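Prophenoloxidase b (Marsupenaeus japonicus, PDB 3WKY) is a type 3 copper protein of crustacean hemolymph, related to hemocyanins, that probably oxidises phenols once its proenzyme form has been activated. Local coordinates at residues 142-145 against 146-149; 61-64 against 65-69; 302-305 against 306-310. All coordinates share one frame; numbering follows the deposited sequence. Where two conformers were deposited one is given.

Contact 1: residues 142-145 against 146-149; sequences FVPT and FIIN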
# COMPACT_ATOMS: atom_id res chain seq x y z
N PHE A 142 -10.08 -36.94 -13.89
CA PHE A 142 -9.76 -36.42 -15.22
C PHE A 142 -10.97 -35.83 -15.94
O PHE A 142 -10.82 -35.10 -16.92
CB PHE A 142 -9.13 -37.53 -16.08
CG PHE A 142 -7.99 -38.23 -15.41
CD1 PHE A 142 -6.71 -37.69 -15.43
CD2 PHE A 142 -8.21 -39.42 -14.72
CE1 PHE A 142 -5.66 -38.33 -14.80
CE2 PHE A 142 -7.16 -40.07 -14.08
CZ PHE A 142 -5.88 -39.52 -14.12
N VAL A 143 -12.17 -36.16 -15.46
CA VAL A 143 -13.41 -35.82 -16.15
C VAL A 143 -14.22 -34.88 -15.24
O VAL A 143 -14.35 -35.14 -14.05
CB VAL A 143 -14.23 -37.11 -16.43
CG1 VAL A 143 -15.57 -36.79 -17.08
CG2 VAL A 143 -13.42 -38.08 -17.29
N PRO A 144 -14.74 -33.78 -15.81
CA PRO A 144 -15.40 -32.77 -14.97
C PRO A 144 -16.60 -33.32 -14.23
O PRO A 144 -17.28 -34.23 -14.71
CB PRO A 144 -15.89 -31.73 -15.98
CG PRO A 144 -15.01 -31.91 -17.17
CD PRO A 144 -14.70 -33.37 -17.22
N THR A 145 -16.84 -32.75 -13.06
CA THR A 145 -17.98 -33.10 -12.22
C THR A 145 -19.27 -33.24 -13.01
O THR A 145 -19.98 -34.24 -12.89
CB THR A 145 -18.18 -32.01 -11.17
OG1 THR A 145 -17.00 -31.92 -10.35
CG2 THR A 145 -19.40 -32.32 -10.30
N PHE A 146 -19.57 -32.24 -13.84
CA PHE A 146 -20.85 -32.22 -14.53
C PHE A 146 -20.98 -33.37 -15.53
O PHE A 146 -22.09 -33.88 -15.73
CB PHE A 146 -21.16 -30.85 -15.15
CG PHE A 146 -20.45 -30.57 -16.46
CD1 PHE A 146 -19.14 -30.12 -16.48
CD2 PHE A 146 -21.12 -30.69 -17.66
CE1 PHE A 146 -18.50 -29.83 -17.67
CE2 PHE A 146 -20.49 -30.40 -18.86
CZ PHE A 146 -19.18 -29.98 -18.86
N ILE A 147 -19.87 -33.80 -16.11
CA ILE A 147 -19.88 -34.91 -17.06
C ILE A 147 -20.09 -36.26 -16.36
O ILE A 147 -20.86 -37.10 -16.84
CB ILE A 147 -18.60 -34.93 -17.88
CG1 ILE A 147 -18.51 -33.64 -18.68
CG2 ILE A 147 -18.60 -36.12 -18.85
CD1 ILE A 147 -19.65 -33.50 -19.67
N ILE A 148 -19.41 -36.47 -15.24
CA ILE A 148 -19.64 -37.66 -14.43
C ILE A 148 -21.11 -37.71 -13.97
O ILE A 148 -21.74 -38.76 -14.02
CB ILE A 148 -18.68 -37.73 -13.23
CG1 ILE A 148 -17.22 -37.83 -13.71
CG2 ILE A 148 -19.05 -38.88 -12.29
CD1 ILE A 148 -16.88 -39.11 -14.48
N ASN A 149 -21.64 -36.57 -13.54
CA ASN A 149 -23.04 -36.52 -13.10
C ASN A 149 -24.00 -36.76 -14.27
O ASN A 149 -25.02 -37.44 -14.10
CB ASN A 149 -23.34 -35.21 -12.38
CG ASN A 149 -22.60 -35.09 -11.06
OD1 ASN A 149 -22.18 -36.09 -10.49
ND2 ASN A 149 -22.44 -33.86 -10.58
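With Val143 CG1 anti to the backbone N (chi1 177°) and Ile148 CG1 lying beside its own backbone N (chi1 -63°), the branches of the two residues are turned against each other where the chain enters a helix. Val143 CG1 is a shared apolar surface: Ile147 CG2 reaches it at 3.6 Å, its side chain crossing at about a right angle, and Ile148 CD1 meets it at 3.7 Å. Ile147 CG1 runs alongside the Pro144 ring, 4.1 Å from CD, and lies over the centre of one face of the Phe146 ring, whose CE1 is 3.6 Å from Pro144 CB. Trp170 covers Val143, Pro144 and Ile147 together. With an alanine at Ile148, Val143 CG1 is likely to lose the CD1 methyl packed on it, leaving a gap on that flank. The carbonyl of Pro144 receives Ile148 N at 3.1 Å, almost straight (169°), and more weakly Ile147 N. Asn149 N binds Thr145 O at 2.9 Å, while Thr145 OG1 turns out of the contact to a hydrogen bond with Thr264. Gly268 of a second subunit packs on Thr145 and Asn149. The arrangement is that of a helix N terminus, with Pro144 as N-cap and helix 145-160 opening its first turn.

Contact 2: residues 61-64 against 65-69; sequences LSIP and EGIPF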
# COMPACT_ATOMS: atom_id res chain seq x y z
N LEU A 61 -2.82 -47.61 7.84
CA LEU A 61 -4.23 -47.48 8.22
C LEU A 61 -4.57 -46.12 8.82
O LEU A 61 -5.74 -45.81 9.05
CB LEU A 61 -4.62 -48.59 9.21
CG LEU A 61 -5.19 -49.89 8.66
CD1 LEU A 61 -4.41 -50.39 7.46
CD2 LEU A 61 -5.21 -50.96 9.74
N SER A 62 -3.55 -45.30 9.07
CA SER A 62 -3.75 -44.00 9.72
C SER A 62 -4.43 -42.95 8.83
O SER A 62 -4.93 -41.95 9.32
CB SER A 62 -2.42 -43.44 10.23
OG SER A 62 -1.60 -43.02 9.16
N ILE A 63 -4.45 -43.18 7.52
CA ILE A 63 -5.10 -42.23 6.62
C ILE A 63 -6.58 -42.60 6.49
O ILE A 63 -6.90 -43.70 6.03
CB ILE A 63 -4.45 -42.19 5.22
CG1 ILE A 63 -2.93 -42.09 5.34
CG2 ILE A 63 -5.04 -41.06 4.38
CD1 ILE A 63 -2.43 -40.90 6.14
N PRO A 64 -7.47 -41.69 6.89
CA PRO A 64 -8.91 -41.98 6.85
C PRO A 64 -9.46 -42.11 5.43
O PRO A 64 -8.94 -41.49 4.50
CB PRO A 64 -9.53 -40.75 7.53
CG PRO A 64 -8.52 -39.66 7.35
CD PRO A 64 -7.17 -40.35 7.41
N GLU A 65 -10.49 -42.93 5.27
CA GLU A 65 -11.22 -43.03 4.01
C GLU A 65 -11.88 -41.69 3.70
O GLU A 65 -12.18 -40.92 4.61
CB GLU A 65 -12.28 -44.13 4.09
CG GLU A 65 -13.09 -44.35 2.81
CD GLU A 65 -14.59 -44.24 3.01
OE1 GLU A 65 -15.09 -44.72 4.05
OE2 GLU A 65 -15.27 -43.67 2.13
N GLY A 66 -12.13 -41.42 2.42
CA GLY A 66 -12.89 -40.24 2.05
C GLY A 66 -12.11 -38.98 1.72
O GLY A 66 -12.69 -37.90 1.59
N ILE A 67 -10.79 -39.11 1.60
CA ILE A 67 -9.95 -38.00 1.16
C ILE A 67 -8.97 -38.53 0.12
O ILE A 67 -8.74 -39.74 0.05
CB ILE A 67 -9.16 -37.34 2.32
CG1 ILE A 67 -8.19 -38.34 2.97
CG2 ILE A 67 -10.11 -36.73 3.37
CD1 ILE A 67 -7.28 -37.72 4.02
N PRO A 68 -8.39 -37.63 -0.70
CA PRO A 68 -7.40 -38.09 -1.68
C PRO A 68 -6.09 -38.53 -1.03
O PRO A 68 -5.86 -38.27 0.15
CB PRO A 68 -7.15 -36.84 -2.54
CG PRO A 68 -8.36 -35.97 -2.33
CD PRO A 68 -8.76 -36.22 -0.90
N PHE A 69 -5.23 -39.20 -1.82
CA PHE A 69 -3.84 -39.39 -1.44
C PHE A 69 -3.09 -38.09 -1.74
O PHE A 69 -2.97 -37.67 -2.91
CB PHE A 69 -3.22 -40.54 -2.27
CG PHE A 69 -1.71 -40.58 -2.25
CD1 PHE A 69 -1.00 -40.54 -1.06
CD2 PHE A 69 -1.00 -40.71 -3.45
CE1 PHE A 69 0.38 -40.59 -1.06
CE2 PHE A 69 0.39 -40.76 -3.45
CZ PHE A 69 1.08 -40.70 -2.26
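Ile63 is the first residue of 61-64 to meet the following segment, and it does so with its short branch: CG2 lies 4.0 Å from Ile67 CD1, the two side chains crossing at about a right angle. The rest of Ile63 faces inward, to His76 and Ala79 of helix 74-89 and Val111 of helix 109-122. Next comes Pro64, whose ring gives its CG to the same methyl, again at 4.0 Å. Ile67 CD1 therefore touches both neighbours at equal distance, joining a buried residue to an exposed one. The torsions of Ile67 explain this reach, since CG1 stands between backbone N and carbonyl carbon (chi1 62°) and the chain then runs extended to CD1. On the way CG1 passes 3.6 Å from Pro64 O. The bend that carries these side chains belongs to the long loop of the hemocyanin all-alpha domain that leads to helix 74-89. A few residues farther along this loop Phe72 borders the Cu2-O2 cluster, in keeping with the arthropod hemocyanins, where a phenylalanine of the N-terminal domain shields the copper site. Glu65 and Gly66 have roughly the backbone angles of a type II turn, with Gly66 at a positive phi of 94°, but the bend is open: Pro64 O and Ile67 N are 4.2 Å apart. Instead, ND2 of Asn108 hydrogen-bonds to the carbonyl oxygens of both Pro64 and Ile67, linking the two ends of the bend. A sodium ion is bound near Gly66.

Contact 3: residues 302-305 against 306-310; sequences THLY and HGIDV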
# COMPACT_ATOMS: atom_id res chain seq x y z
N THR A 302 17.07 -19.51 1.01
CA THR A 302 18.28 -18.73 1.25
C THR A 302 19.49 -19.64 1.51
O THR A 302 20.57 -19.45 0.93
CB THR A 302 18.08 -17.77 2.44
OG1 THR A 302 17.07 -16.81 2.09
CG2 THR A 302 19.37 -17.05 2.81
N HIS A 303 19.29 -20.65 2.36
CA HIS A 303 20.38 -21.59 2.67
C HIS A 303 20.82 -22.35 1.42
O HIS A 303 22.01 -22.57 1.19
CB HIS A 303 19.96 -22.59 3.75
CG HIS A 303 19.85 -22.01 5.13
ND1 HIS A 303 19.20 -22.64 6.15
CD2 HIS A 303 20.36 -20.86 5.66
CE1 HIS A 303 19.26 -21.91 7.26
NE2 HIS A 303 19.97 -20.83 6.98
N LEU A 304 19.85 -22.78 0.62
CA LEU A 304 20.17 -23.56 -0.56
C LEU A 304 20.86 -22.72 -1.63
O LEU A 304 21.82 -23.18 -2.28
CB LEU A 304 18.89 -24.22 -1.11
CG LEU A 304 19.07 -25.11 -2.35
CD1 LEU A 304 20.07 -26.26 -2.06
CD2 LEU A 304 17.72 -25.65 -2.81
N TYR A 305 20.40 -21.48 -1.81
CA TYR A 305 21.05 -20.55 -2.73
C TYR A 305 22.49 -20.31 -2.31
O TYR A 305 23.38 -20.24 -3.17
CB TYR A 305 20.32 -19.19 -2.77
CG TYR A 305 19.05 -19.16 -3.61
CD1 TYR A 305 18.60 -20.28 -4.31
CD2 TYR A 305 18.30 -17.99 -3.71
CE1 TYR A 305 17.43 -20.23 -5.08
CE2 TYR A 305 17.14 -17.94 -4.47
CZ TYR A 305 16.71 -19.05 -5.15
OH TYR A 305 15.54 -18.96 -5.89
N HIS A 306 22.72 -20.14 -1.01
CA HIS A 306 24.08 -19.97 -0.50
C HIS A 306 24.97 -21.16 -0.89
O HIS A 306 26.07 -20.98 -1.41
CB HIS A 306 24.10 -19.82 1.01
CG HIS A 306 25.48 -19.75 1.60
ND1 HIS A 306 26.28 -18.63 1.50
CD2 HIS A 306 26.20 -20.66 2.29
CE1 HIS A 306 27.44 -18.86 2.09
NE2 HIS A 306 27.42 -20.09 2.58
N GLY A 307 24.49 -22.37 -0.60
CA GLY A 307 25.25 -23.58 -0.92
C GLY A 307 25.56 -23.68 -2.40
O GLY A 307 26.69 -24.03 -2.80
N ILE A 308 24.57 -23.40 -3.23
CA ILE A 308 24.79 -23.40 -4.67
C ILE A 308 25.87 -22.39 -5.05
O ILE A 308 26.79 -22.69 -5.83
CB ILE A 308 23.48 -23.11 -5.43
CG1 ILE A 308 22.56 -24.33 -5.36
CG2 ILE A 308 23.77 -22.72 -6.88
CD1 ILE A 308 21.12 -24.07 -5.84
N ASP A 309 25.76 -21.19 -4.49
CA ASP A 309 26.65 -20.09 -4.87
C ASP A 309 28.10 -20.31 -4.43
O ASP A 309 29.02 -19.87 -5.13
CB ASP A 309 26.14 -18.76 -4.32
CG ASP A 309 24.84 -18.30 -4.98
OD1 ASP A 309 24.45 -18.87 -6.02
OD2 ASP A 309 24.20 -17.35 -4.46
N VAL A 310 28.30 -20.99 -3.30
CA VAL A 310 29.67 -21.28 -2.85
C VAL A 310 30.18 -22.65 -3.29
O VAL A 310 31.36 -22.97 -3.08
CB VAL A 310 29.84 -21.17 -1.32
CG1 VAL A 310 29.48 -19.76 -0.84
CG2 VAL A 310 29.01 -22.26 -0.60
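The imidazole of His306 carries Val310 CG2 over one face, 4.1 Å above the plane and displaced toward the rim, while His306 CB rests 3.5 Å from His303 O, one turn back. The phenol ring of Tyr305 points off another side of the helix, where Arg406 makes a cation-pi contact with it and Phe399 and Val403 of helix 391-409 pack against it. These groups decorate the last turns of helix 294-310, an alpha-helix of the hemocyanin copper domain, and helix 391-409 also carries His397 of the Cu2-O2 pocket. Four successive i to i+4 bonds hold the backbone, from His306 N to Thr302 O through Asp309 N to Tyr305 O, the last at 2.9 Å. Gly307, three residues before the last residue of the helix, takes part in this run of bonds through its N, which binds His303 O at 3.1 Å. Ile308 CD1 approaches Leu304 CG at 4.2 Å; Ile308 packs on Val403 and Tyr407 of helix 391-409, Leu304 on Tyr353 of helix 350-353. His303 looks the other way: ND1 is bonded to Val352 O, and NE2 to Arg180 of a third subunit, so this imidazole links the helix to its own chain and to the hexamer. Asp309 forms a salt bridge with Arg406, and the same arginine thus serves both the Tyr305 ring and the carboxylate. With CG beside its backbone N (chi1 -68°), the carboxylate of Asp309 folds back over the preceding turn, and CG comes to 3.0 Å from Tyr305 O, the oxygen that also receives Asp309 N.

All three contacts are local and follow one another in series, so none nests within or crosses another. Contact 2 comes first, bending the loop that leads to helix 74-89 in the all-alpha domain. Contact 1 follows, where the chain passes from a loop into helix 145-160 of the copper domain; its centre is about 22 Å from that of contact 2. Contact 3 closes the series in the last turns, at the C-terminal end, of helix 294-310, about 45 Å from contact 1, centre to centre, and across the centre of the chain. Contacts 1 and 3 both belong to the copper-containing domain; contact 1 meets the second subunit and contact 3 the third, while contact 2 reaches the second weakly, through Glu65.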